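Local atomic coordinates of putative uncharacterized protein (Ustilago maydis, PDB entry 4GNX), a protein that forms a subunit of replication protein A and binds single-stranded DNA, probably through OB-fold domains, one of which carries a zinc ion. Residues 327-330 with 335-338; 306-311 with 317-322; 375-380 with 386-391. All coordinates share one frame; numbering follows the deposited sequence.

Interaction 1: 327-330 with 335-338; sequences NWRC and RSYA. With ZN (zinc ion), chain I.
W328 and Y337 are joined by two backbone hydrogen bonds, from W328 N to Y337 O (3.0 Å) and from Y337 N back to W328 O (3.0 Å). C330 and R335 repeat the exchange less evenly: C330 N donates to R335 O at 3.0 Å, whereas the return bond from R335 N to C330 O is weak at 3.4 Å. Between these hydrogen-bonded pairs sits the non-hydrogen-bonded pair of R329 and S336, where R329 CB rests against S336 OG (3.4 Å). The peptide of R329 looks the other way and pairs with N321. Side-chain polar groups are met from nearby loops. S336 OG lies beside its own backbone N (chi1 -68°) and is taken by the carboxylate of D323, which also accepts from N327 N; the R329 guanidinium forms salt bridges with D334 and E331, and Y337 OH bonds to S313 OG. The indole of W328 turns its edge to the last carbonyls of 335-338, with W328 CD1 3.5 Å from A338 O. On the same side of the strands as W328, C330 SG binds the zinc ion at 2.4 Å, joined there by C311, C316 and C333. The hairpin, carrying C330 and C333 of the four-cysteine site, is consistent with a zinc ribbon, as in the C-terminal DNA-binding domain of the large replication protein A subunit.

Interaction 2: 306-311 with 317-322; sequences LYYTAC and NKKVNL. With ZN (zinc ion), chain I; nucleotides of chain G.
V320 packs its methyl group CG1 against C311, 3.7 Å from C311 CB, and its backbone ties the two segments together. V320 N donates to T309 O at 3.0 Å in a nearly straight bond (169° at the hydrogen), and a weak bond from T309 OG1 reaches V320 O. With CG1 beside the backbone N (chi1 -65°), the valine places one methyl on C311 and the other, CG2, over the T309 peptide. C311 closes the second backbone link, C311 N to K318 O at 3.1 Å, with the donor almost in line with the carbonyl bond. Together these two bonds flank the bridge of A310 with K319; the touching parts of the two segments run about 100° apart, and the pairing is a single bridge. C311 SG binds the zinc ion at 2.3 Å, which fixes this end to the metal as well as to 317-320. Y308 links the strand to N317 and to the DNA. Its OH donates to N317 O at 2.9 Å, and that carbonyl lies near the plane of the ring, at its edge. K319 CB approaches obliquely, 3.8 Å from Y308 CD1, while C5' of DT14 of chain G lies over one face, offset toward the rim. From there the extended K319 chain carries NZ to DT15 OP1 (2.6 Å) and to DT14 O3' (3.2 Å), gripping the backbone between the two nucleotides. The arrangement is consistent with a zinc ribbon at the end of an OB-fold strand, as in the zinc-bearing DNA-binding domain of the large replication protein A subunit, with DNA lying across the junction.

Interaction 3: 375-380 with 386-391; sequences GELHKL and SEFSAA
L377 lays its two methyls against CD1 and CE1 of the F388 ring, approaching obliquely, with L377 CD2 lying 3.4 Å from F388 CD1 and L377 CD1 lying 3.5 Å from F388 CE1. The two side chains cross at about a right angle. One turn along, L380 makes the broader contact. Its CG stands anti to the backbone N (chi1 -174°), which sends the branch out to the second helix: CD2 meets E387 O at 3.5 Å and A391 CB at 4.0 Å, while CD1 lies 4.0 Å from E387 CB. Van der Waals packing therefore carries the contact, with L380 CD2 lying against the E387 carbonyl and A391 CB. The E387 aliphatic part borders the patch on the exposed side. The axes of 375-380 and 386-391 come within 9.3 Å, with 143° between their N-to-C directions, a roughly antiparallel pair joined by a short turn. Beneath them, L377 rests on L306 and Y307 of strand 290-310, F388 on Q303 of the same strand, and H378 stacks on Y342 of strand 341-352, so helices 374-381 and 385-395 lie against the five-stranded sheet.

Along the chain the contacts come in series, interaction 2, then 1, then 3, all within the C-terminal Replication factor-A domain. Interactions 1 and 2 have centres 10 Å apart and share the three-stranded sheet in which strand 328-330 pairs with strand 321-322; each supplies one cysteine to the same zinc ion, and W328 packs on T309. Interaction 3 lies 18 Å centre to centre from interaction 2 and 24 Å from interaction 1. Strand 290-310 connects the regions: its end reaches the zinc site, while its earlier residues touch helix 374-381. Interaction 2 touches both of the others, whereas interactions 1 and 3 do not meet, their nearest atoms being about 8 Å apart.

Interaction 1: 327-330 with 335-338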
loop_
_atom_site.group_PDB
_atom_site.type_symbol
_atom_site.label_atom_id
_atom_site.label_comp_id
_atom_site.label_asym_id
_atom_site.label_seq_id
_atom_site.Cartn_x
_atom_site.Cartn_y
_atom_site.Cartn_z
ATOM N N ASN C 327 -37.053 -9.372 -35.025
ATOM C CA ASN C 327 -36.324 -8.160 -34.758
ATOM C C ASN C 327 -36.080 -8.041 -33.276
ATOM O O ASN C 327 -36.731 -8.717 -32.492
ATOM C CB ASN C 327 -37.109 -6.969 -35.286
ATOM C CG ASN C 327 -37.075 -6.894 -36.794
ATOM O OD1 ASN C 327 -36.022 -7.151 -37.398
ATOM N ND2 ASN C 327 -38.222 -6.557 -37.420
ATOM N N TRP C 328 -35.136 -7.191 -32.899
ATOM C CA TRP C 328 -34.867 -6.949 -31.490
ATOM C C TRP C 328 -35.733 -5.854 -30.927
ATOM O O TRP C 328 -35.585 -4.691 -31.315
ATOM C CB TRP C 328 -33.389 -6.662 -31.282
ATOM C CG TRP C 328 -32.570 -7.892 -31.557
ATOM C CD1 TRP C 328 -31.963 -8.263 -32.749
ATOM C CD2 TRP C 328 -32.290 -8.984 -30.636
ATOM N NE1 TRP C 328 -31.327 -9.460 -32.621
ATOM C CE2 TRP C 328 -31.484 -9.947 -31.379
ATOM C CE3 TRP C 328 -32.587 -9.235 -29.306
ATOM C CZ2 TRP C 328 -31.015 -11.111 -30.799
ATOM C CZ3 TRP C 328 -32.108 -10.411 -28.736
ATOM C CH2 TRP C 328 -31.339 -11.325 -29.469
ATOM N N ARG C 329 -36.642 -6.219 -30.010
ATOM C CA ARG C 329 -37.557 -5.253 -29.385
ATOM C C ARG C 329 -37.143 -4.735 -27.984
ATOM O O ARG C 329 -36.834 -5.534 -27.084
ATOM C CB ARG C 329 -39.004 -5.784 -29.361
ATOM C CG ARG C 329 -39.976 -4.843 -28.654
ATOM C CD ARG C 329 -41.419 -4.977 -29.113
ATOM N NE ARG C 329 -42.185 -3.752 -28.813
ATOM C CZ ARG C 329 -42.860 -3.524 -27.682
ATOM N NH1 ARG C 329 -42.899 -4.436 -26.714
ATOM N NH2 ARG C 329 -43.502 -2.379 -27.512
ATOM N N CYS C 330 -37.164 -3.402 -27.823
ATOM C CA CYS C 330 -37.060 -2.743 -26.514
ATOM C C CYS C 330 -38.445 -2.428 -25.968
ATOM O O CYS C 330 -39.319 -1.983 -26.713
ATOM C CB CYS C 330 -36.252 -1.436 -26.601
ATOM S SG CYS C 330 -36.029 -0.615 -24.993
ATOM N N ARG C 335 -40.003 -0.190 -29.508
ATOM C CA ARG C 335 -39.522 -0.183 -30.890
ATOM C C ARG C 335 -38.631 -1.406 -31.134
ATOM O O ARG C 335 -38.423 -2.214 -30.227
ATOM C CB ARG C 335 -38.744 1.103 -31.178
ATOM C CG ARG C 335 -38.584 1.404 -32.650
ATOM C CD ARG C 335 -37.396 2.310 -32.911
ATOM N NE ARG C 335 -37.373 2.620 -34.333
ATOM C CZ ARG C 335 -36.511 2.110 -35.205
ATOM N NH1 ARG C 335 -35.559 1.285 -34.799
ATOM N NH2 ARG C 335 -36.596 2.449 -36.487
ATOM N N SER C 336 -38.119 -1.527 -32.361
ATOM C CA SER C 336 -37.305 -2.660 -32.783
ATOM C C SER C 336 -36.203 -2.265 -33.754
ATOM O O SER C 336 -36.385 -1.376 -34.579
ATOM C CB SER C 336 -38.160 -3.767 -33.409
ATOM O OG SER C 336 -38.999 -4.379 -32.447
ATOM N N TYR C 337 -35.064 -2.950 -33.641
ATOM C CA TYR C 337 -33.911 -2.751 -34.506
ATOM C C TYR C 337 -33.445 -4.107 -35.044
ATOM O O TYR C 337 -33.547 -5.128 -34.352
ATOM C CB TYR C 337 -32.782 -2.113 -33.709
ATOM C CG TYR C 337 -33.143 -0.833 -32.992
ATOM C CD1 TYR C 337 -33.772 -0.849 -31.739
ATOM C CD2 TYR C 337 -32.826 0.402 -33.553
ATOM C CE1 TYR C 337 -34.089 0.338 -31.082
ATOM C CE2 TYR C 337 -33.132 1.590 -32.908
ATOM C CZ TYR C 337 -33.762 1.558 -31.679
ATOM O OH TYR C 337 -34.057 2.758 -31.068
ATOM N N ALA C 338 -32.935 -4.115 -36.277
ATOM C CA ALA C 338 -32.287 -5.305 -36.853
ATOM C C ALA C 338 -31.061 -5.745 -36.044
ATOM O O ALA C 338 -30.831 -6.948 -35.845
ATOM C CB ALA C 338 -31.896 -5.056 -38.300
HETATM ZN ZN ZN I . -34.671 1.299 -25.114
#

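Interaction 2: 306-311 with 317-322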
loop_
_atom_site.group_PDB
_atom_site.type_symbol
_atom_site.label_atom_id
_atom_site.label_comp_id
_atom_site.label_asym_id
_atom_site.label_seq_id
_atom_site.Cartn_x
_atom_site.Cartn_y
_atom_site.Cartn_z
ATOM N N LEU C 306 -21.563 -13.184 -20.366
ATOM C CA LEU C 306 -20.628 -12.068 -20.214
ATOM C C LEU C 306 -21.284 -10.775 -20.667
ATOM O O LEU C 306 -21.055 -9.711 -20.102
ATOM C CB LEU C 306 -19.393 -12.318 -21.078
ATOM C CG LEU C 306 -17.990 -12.012 -20.561
ATOM C CD1 LEU C 306 -17.014 -12.193 -21.705
ATOM C CD2 LEU C 306 -17.814 -10.634 -19.923
ATOM N N TYR C 307 -22.085 -10.875 -21.718
ATOM C CA TYR C 307 -22.754 -9.717 -22.259
ATOM C C TYR C 307 -24.192 -10.019 -22.658
ATOM O O TYR C 307 -24.560 -11.165 -22.899
ATOM C CB TYR C 307 -21.972 -9.137 -23.436
ATOM C CG TYR C 307 -21.644 -10.133 -24.513
ATOM C CD1 TYR C 307 -22.624 -10.566 -25.416
ATOM C CD2 TYR C 307 -20.354 -10.635 -24.645
ATOM C CE1 TYR C 307 -22.328 -11.474 -26.419
ATOM C CE2 TYR C 307 -20.045 -11.539 -25.650
ATOM C CZ TYR C 307 -21.037 -11.953 -26.528
ATOM O OH TYR C 307 -20.744 -12.848 -27.521
ATOM N N TYR C 308 -24.997 -8.968 -22.679
ATOM C CA TYR C 308 -26.389 -9.066 -23.043
ATOM C C TYR C 308 -26.610 -8.204 -24.265
ATOM O O TYR C 308 -25.795 -7.321 -24.559
ATOM C CB TYR C 308 -27.312 -8.652 -21.883
ATOM C CG TYR C 308 -27.304 -7.183 -21.537
ATOM C CD1 TYR C 308 -28.362 -6.341 -21.914
ATOM C CD2 TYR C 308 -26.240 -6.630 -20.823
ATOM C CE1 TYR C 308 -28.345 -4.989 -21.601
ATOM C CE2 TYR C 308 -26.214 -5.282 -20.502
ATOM C CZ TYR C 308 -27.260 -4.471 -20.894
ATOM O OH TYR C 308 -27.191 -3.151 -20.558
ATOM N N THR C 309 -27.688 -8.500 -24.987
ATOM C CA THR C 309 -28.109 -7.713 -26.146
ATOM C C THR C 309 -28.952 -6.527 -25.680
ATOM O O THR C 309 -30.004 -6.707 -25.071
ATOM C CB THR C 309 -28.942 -8.553 -27.138
ATOM O OG1 THR C 309 -30.135 -9.009 -26.485
ATOM C CG2 THR C 309 -28.162 -9.752 -27.646
ATOM N N ALA C 310 -28.483 -5.321 -25.991
ATOM C CA ALA C 310 -29.071 -4.074 -25.466
ATOM C C ALA C 310 -29.677 -3.136 -26.521
ATOM O O ALA C 310 -29.385 -3.249 -27.716
ATOM C CB ALA C 310 -28.040 -3.332 -24.613
ATOM N N CYS C 311 -30.503 -2.197 -26.054
ATOM C CA CYS C 311 -31.292 -1.315 -26.917
ATOM C C CYS C 311 -30.437 -0.316 -27.667
ATOM O O CYS C 311 -29.565 0.325 -27.075
ATOM C CB CYS C 311 -32.320 -0.572 -26.071
ATOM S SG CYS C 311 -33.291 0.732 -26.880
ATOM N N ASN C 317 -30.142 1.615 -22.347
ATOM C CA ASN C 317 -29.337 0.395 -22.190
ATOM C C ASN C 317 -30.120 -0.865 -21.816
ATOM O O ASN C 317 -29.524 -1.935 -21.673
ATOM C CB ASN C 317 -28.256 0.583 -21.117
ATOM C CG ASN C 317 -27.354 1.768 -21.377
ATOM O OD1 ASN C 317 -27.207 2.234 -22.512
ATOM N ND2 ASN C 317 -26.729 2.263 -20.310
ATOM N N LYS C 318 -31.433 -0.742 -21.624
ATOM C CA LYS C 318 -32.273 -1.878 -21.224
ATOM C C LYS C 318 -32.043 -3.081 -22.157
ATOM O O LYS C 318 -31.664 -2.907 -23.307
ATOM C CB LYS C 318 -33.754 -1.448 -21.163
ATOM C CG LYS C 318 -34.781 -2.578 -21.061
ATOM C CD LYS C 318 -34.695 -3.396 -19.763
ATOM C CE LYS C 318 -35.037 -4.874 -19.987
ATOM N NZ LYS C 318 -35.456 -5.605 -18.753
ATOM N N LYS C 319 -32.225 -4.295 -21.643
ATOM C CA LYS C 319 -32.127 -5.509 -22.462
ATOM C C LYS C 319 -33.267 -5.612 -23.477
ATOM O O LYS C 319 -34.429 -5.341 -23.149
ATOM C CB LYS C 319 -32.120 -6.766 -21.579
ATOM C CG LYS C 319 -31.796 -8.048 -22.337
ATOM C CD LYS C 319 -31.970 -9.296 -21.501
ATOM C CE LYS C 319 -31.804 -10.524 -22.374
ATOM N NZ LYS C 319 -31.496 -11.721 -21.545
ATOM N N VAL C 320 -32.921 -6.004 -24.701
ATOM C CA VAL C 320 -33.897 -6.248 -25.776
ATOM C C VAL C 320 -34.096 -7.754 -26.043
ATOM O O VAL C 320 -33.271 -8.565 -25.641
ATOM C CB VAL C 320 -33.513 -5.512 -27.093
ATOM C CG1 VAL C 320 -33.561 -4.007 -26.895
ATOM C CG2 VAL C 320 -32.145 -5.950 -27.619
ATOM N N ASN C 321 -35.191 -8.121 -26.710
ATOM C CA ASN C 321 -35.431 -9.509 -27.112
ATOM C C ASN C 321 -35.999 -9.600 -28.501
ATOM O O ASN C 321 -36.599 -8.648 -29.002
ATOM C CB ASN C 321 -36.367 -10.208 -26.144
ATOM C CG ASN C 321 -35.812 -10.243 -24.743
ATOM O OD1 ASN C 321 -34.938 -11.063 -24.412
ATOM N ND2 ASN C 321 -36.296 -9.336 -23.907
ATOM N N LEU C 322 -35.793 -10.755 -29.121
ATOM C CA LEU C 322 -36.370 -11.059 -30.417
ATOM C C LEU C 322 -37.886 -10.991 -30.357
ATOM O O LEU C 322 -38.487 -11.590 -29.462
ATOM C CB LEU C 322 -35.953 -12.454 -30.849
ATOM C CG LEU C 322 -34.525 -12.537 -31.358
ATOM C CD1 LEU C 322 -34.201 -13.989 -31.657
ATOM C CD2 LEU C 322 -34.360 -11.660 -32.591
HETATM ZN ZN ZN I . -34.671 1.299 -25.114
ATOM P P DT G 13 -31.053 1.066 -18.102
ATOM O OP1 DT G 13 -30.998 0.660 -19.523
ATOM O OP2 DT G 13 -32.324 1.621 -17.565
ATOM O "O5'" DT G 13 -30.598 -0.167 -17.194
ATOM C "C5'" DT G 13 -30.874 -1.539 -17.557
ATOM C "C4'" DT G 13 -29.592 -2.279 -17.871
ATOM O "O4'" DT G 13 -28.460 -1.405 -17.726
ATOM C "C3'" DT G 13 -29.281 -3.466 -16.968
ATOM O "O3'" DT G 13 -29.735 -4.662 -17.591
ATOM C "C2'" DT G 13 -27.763 -3.544 -16.981
ATOM C "C1'" DT G 13 -27.296 -2.187 -17.492
ATOM N N1 DT G 13 -26.458 -1.458 -16.534
ATOM C C2 DT G 13 -25.345 -0.787 -16.992
ATOM O O2 DT G 13 -25.000 -0.785 -18.164
ATOM N N3 DT G 13 -24.640 -0.120 -16.019
ATOM C C4 DT G 13 -24.934 -0.057 -14.668
ATOM O O4 DT G 13 -24.204 0.582 -13.913
ATOM C C5 DT G 13 -26.120 -0.784 -14.260
ATOM C C7 DT G 13 -26.520 -0.775 -12.819
ATOM C C6 DT G 13 -26.812 -1.435 -15.202
ATOM P P DT G 14 -31.135 -5.279 -17.187
ATOM O OP1 DT G 14 -32.117 -4.760 -18.177
ATOM O OP2 DT G 14 -31.373 -5.093 -15.733
ATOM O "O5'" DT G 14 -30.780 -6.807 -17.453
ATOM C "C5'" DT G 14 -29.915 -7.170 -18.541
ATOM C "C4'" DT G 14 -29.693 -8.663 -18.528
ATOM O "O4'" DT G 14 -28.506 -8.945 -17.756
ATOM C "C3'" DT G 14 -30.823 -9.458 -17.877
ATOM O "O3'" DT G 14 -31.090 -10.694 -18.542
ATOM C "C2'" DT G 14 -30.336 -9.699 -16.462
ATOM C "C1'" DT G 14 -28.821 -9.665 -16.573
ATOM N N1 DT G 14 -28.187 -8.972 -15.436
ATOM C C2 DT G 14 -27.332 -9.692 -14.630
ATOM O O2 DT G 14 -27.053 -10.864 -14.830
ATOM N N3 DT G 14 -26.805 -8.980 -13.577
ATOM C C4 DT G 14 -27.047 -7.656 -13.259
ATOM O O4 DT G 14 -26.498 -7.151 -12.284
ATOM C C5 DT G 14 -27.961 -6.964 -14.143
ATOM C C7 DT G 14 -28.290 -5.529 -13.876
ATOM C C6 DT G 14 -28.479 -7.649 -15.171
ATOM P P DT G 15 -32.482 -11.419 -18.202
ATOM O OP1 DT G 15 -33.106 -11.812 -19.492
ATOM O OP2 DT G 15 -33.266 -10.576 -17.255
ATOM O "O5'" DT G 15 -31.972 -12.729 -17.449
ATOM C "C5'" DT G 15 -32.051 -12.859 -16.014
ATOM C "C4'" DT G 15 -30.873 -13.645 -15.481
ATOM O "O4'" DT G 15 -29.910 -12.732 -14.899
ATOM C "C3'" DT G 15 -31.221 -14.639 -14.371
ATOM O "O3'" DT G 15 -30.367 -15.793 -14.410
ATOM C "C2'" DT G 15 -30.962 -13.835 -13.111
ATOM C "C1'" DT G 15 -29.750 -13.012 -13.512
ATOM N N1 DT G 15 -29.613 -11.727 -12.795
ATOM C C2 DT G 15 -28.544 -11.575 -11.941
ATOM O O2 DT G 15 -27.709 -12.445 -11.754
ATOM N N3 DT G 15 -28.484 -10.354 -11.311
ATOM C C4 DT G 15 -29.370 -9.302 -11.443
ATOM O O4 DT G 15 -29.188 -8.267 -10.809
ATOM C C5 DT G 15 -30.472 -9.534 -12.353
ATOM C C7 DT G 15 -31.484 -8.451 -12.562
ATOM C C6 DT G 15 -30.537 -10.720 -12.973
#

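Interaction 3: 375-380 with 386-391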
loop_
_atom_site.group_PDB
_atom_site.type_symbol
_atom_site.label_atom_id
_atom_site.label_comp_id
_atom_site.label_asym_id
_atom_site.label_seq_id
_atom_site.Cartn_x
_atom_site.Cartn_y
_atom_site.Cartn_z
ATOM N N GLY C 375 -19.201 -5.620 -28.337
ATOM C CA GLY C 375 -19.446 -5.860 -29.753
ATOM C C GLY C 375 -18.278 -6.574 -30.401
ATOM O O GLY C 375 -18.467 -7.556 -31.131
ATOM N N GLU C 376 -17.067 -6.089 -30.111
ATOM C CA GLU C 376 -15.834 -6.655 -30.670
ATOM C C GLU C 376 -15.621 -8.101 -30.194
ATOM O O GLU C 376 -15.152 -8.971 -30.942
ATOM C CB GLU C 376 -14.631 -5.798 -30.271
ATOM C CG GLU C 376 -14.562 -4.396 -30.871
ATOM C CD GLU C 376 -13.435 -3.540 -30.275
ATOM O OE1 GLU C 376 -13.501 -3.199 -29.068
ATOM O OE2 GLU C 376 -12.482 -3.188 -31.017
ATOM N N LEU C 377 -15.967 -8.342 -28.940
ATOM C CA LEU C 377 -15.850 -9.660 -28.362
ATOM C C LEU C 377 -16.780 -10.640 -29.057
ATOM O O LEU C 377 -16.377 -11.753 -29.413
ATOM C CB LEU C 377 -16.196 -9.598 -26.882
ATOM C CG LEU C 377 -15.320 -10.398 -25.932
ATOM C CD1 LEU C 377 -16.229 -11.040 -24.912
ATOM C CD2 LEU C 377 -14.473 -11.448 -26.636
ATOM N N HIS C 378 -18.027 -10.197 -29.243
ATOM C CA HIS C 378 -19.097 -10.969 -29.869
ATOM C C HIS C 378 -18.700 -11.462 -31.229
ATOM O O HIS C 378 -18.823 -12.641 -31.529
ATOM C CB HIS C 378 -20.348 -10.103 -29.952
ATOM C CG HIS C 378 -21.528 -10.800 -30.560
ATOM N ND1 HIS C 378 -21.969 -10.518 -31.798
ATOM C CD2 HIS C 378 -22.350 -11.814 -30.066
ATOM C CE1 HIS C 378 -23.022 -11.310 -32.088
ATOM N NE2 HIS C 378 -23.259 -12.098 -31.025
ATOM N N LYS C 379 -18.193 -10.553 -32.048
ATOM C CA LYS C 379 -17.737 -10.877 -33.384
ATOM C C LYS C 379 -16.617 -11.918 -33.348
ATOM O O LYS C 379 -16.575 -12.840 -34.167
ATOM C CB LYS C 379 -17.251 -9.600 -34.054
ATOM C CG LYS C 379 -17.085 -9.695 -35.555
ATOM C CD LYS C 379 -16.578 -8.371 -36.090
ATOM C CE LYS C 379 -15.609 -8.586 -37.237
ATOM N NZ LYS C 379 -14.354 -7.838 -36.947
ATOM N N LEU C 380 -15.719 -11.758 -32.381
ATOM C CA LEU C 380 -14.583 -12.645 -32.205
ATOM C C LEU C 380 -15.047 -14.042 -31.863
ATOM O O LEU C 380 -14.442 -15.025 -32.292
ATOM C CB LEU C 380 -13.682 -12.103 -31.109
ATOM C CG LEU C 380 -12.341 -12.803 -30.846
ATOM C CD1 LEU C 380 -11.385 -12.661 -32.022
ATOM C CD2 LEU C 380 -11.713 -12.254 -29.568
ATOM N N SER C 386 -12.029 -20.520 -29.621
ATOM C CA SER C 386 -10.620 -20.523 -29.255
ATOM C C SER C 386 -10.065 -19.118 -29.094
ATOM O O SER C 386 -9.465 -18.804 -28.067
ATOM C CB SER C 386 -9.815 -21.274 -30.313
ATOM O OG SER C 386 -10.307 -20.981 -31.617
ATOM N N GLU C 387 -10.271 -18.266 -30.096
ATOM C CA GLU C 387 -9.757 -16.897 -30.029
ATOM C C GLU C 387 -10.537 -16.043 -29.042
ATOM O O GLU C 387 -10.006 -15.083 -28.471
ATOM C CB GLU C 387 -9.737 -16.257 -31.408
ATOM C CG GLU C 387 -8.720 -16.927 -32.312
ATOM C CD GLU C 387 -7.929 -15.940 -33.144
ATOM O OE1 GLU C 387 -8.477 -15.452 -34.161
ATOM O OE2 GLU C 387 -6.752 -15.674 -32.784
ATOM N N PHE C 388 -11.798 -16.414 -28.842
ATOM C CA PHE C 388 -12.649 -15.768 -27.861
ATOM C C PHE C 388 -12.256 -16.137 -26.421
ATOM O O PHE C 388 -12.263 -15.279 -25.537
ATOM C CB PHE C 388 -14.114 -16.090 -28.146
ATOM C CG PHE C 388 -15.001 -15.911 -26.969
ATOM C CD1 PHE C 388 -15.542 -14.671 -26.681
ATOM C CD2 PHE C 388 -15.292 -16.986 -26.131
ATOM C CE1 PHE C 388 -16.370 -14.502 -25.577
ATOM C CE2 PHE C 388 -16.115 -16.827 -25.027
ATOM C CZ PHE C 388 -16.655 -15.581 -24.746
ATOM N N SER C 389 -11.922 -17.399 -26.170
ATOM C CA SER C 389 -11.471 -17.767 -24.830
ATOM C C SER C 389 -10.022 -17.317 -24.549
ATOM O O SER C 389 -9.667 -17.058 -23.409
ATOM C CB SER C 389 -11.689 -19.254 -24.548
ATOM O OG SER C 389 -10.725 -20.034 -25.214
ATOM N N ALA C 390 -9.207 -17.202 -25.598
ATOM C CA ALA C 390 -7.883 -16.576 -25.499
ATOM C C ALA C 390 -7.992 -15.147 -24.982
ATOM O O ALA C 390 -7.259 -14.765 -24.085
ATOM C CB ALA C 390 -7.158 -16.592 -26.838
ATOM N N ALA C 391 -8.914 -14.365 -25.538
ATOM C CA ALA C 391 -9.149 -12.992 -25.077
ATOM C C ALA C 391 -9.456 -12.919 -23.577
ATOM O O ALA C 391 -8.956 -12.032 -22.885
ATOM C CB ALA C 391 -10.261 -12.352 -25.880
#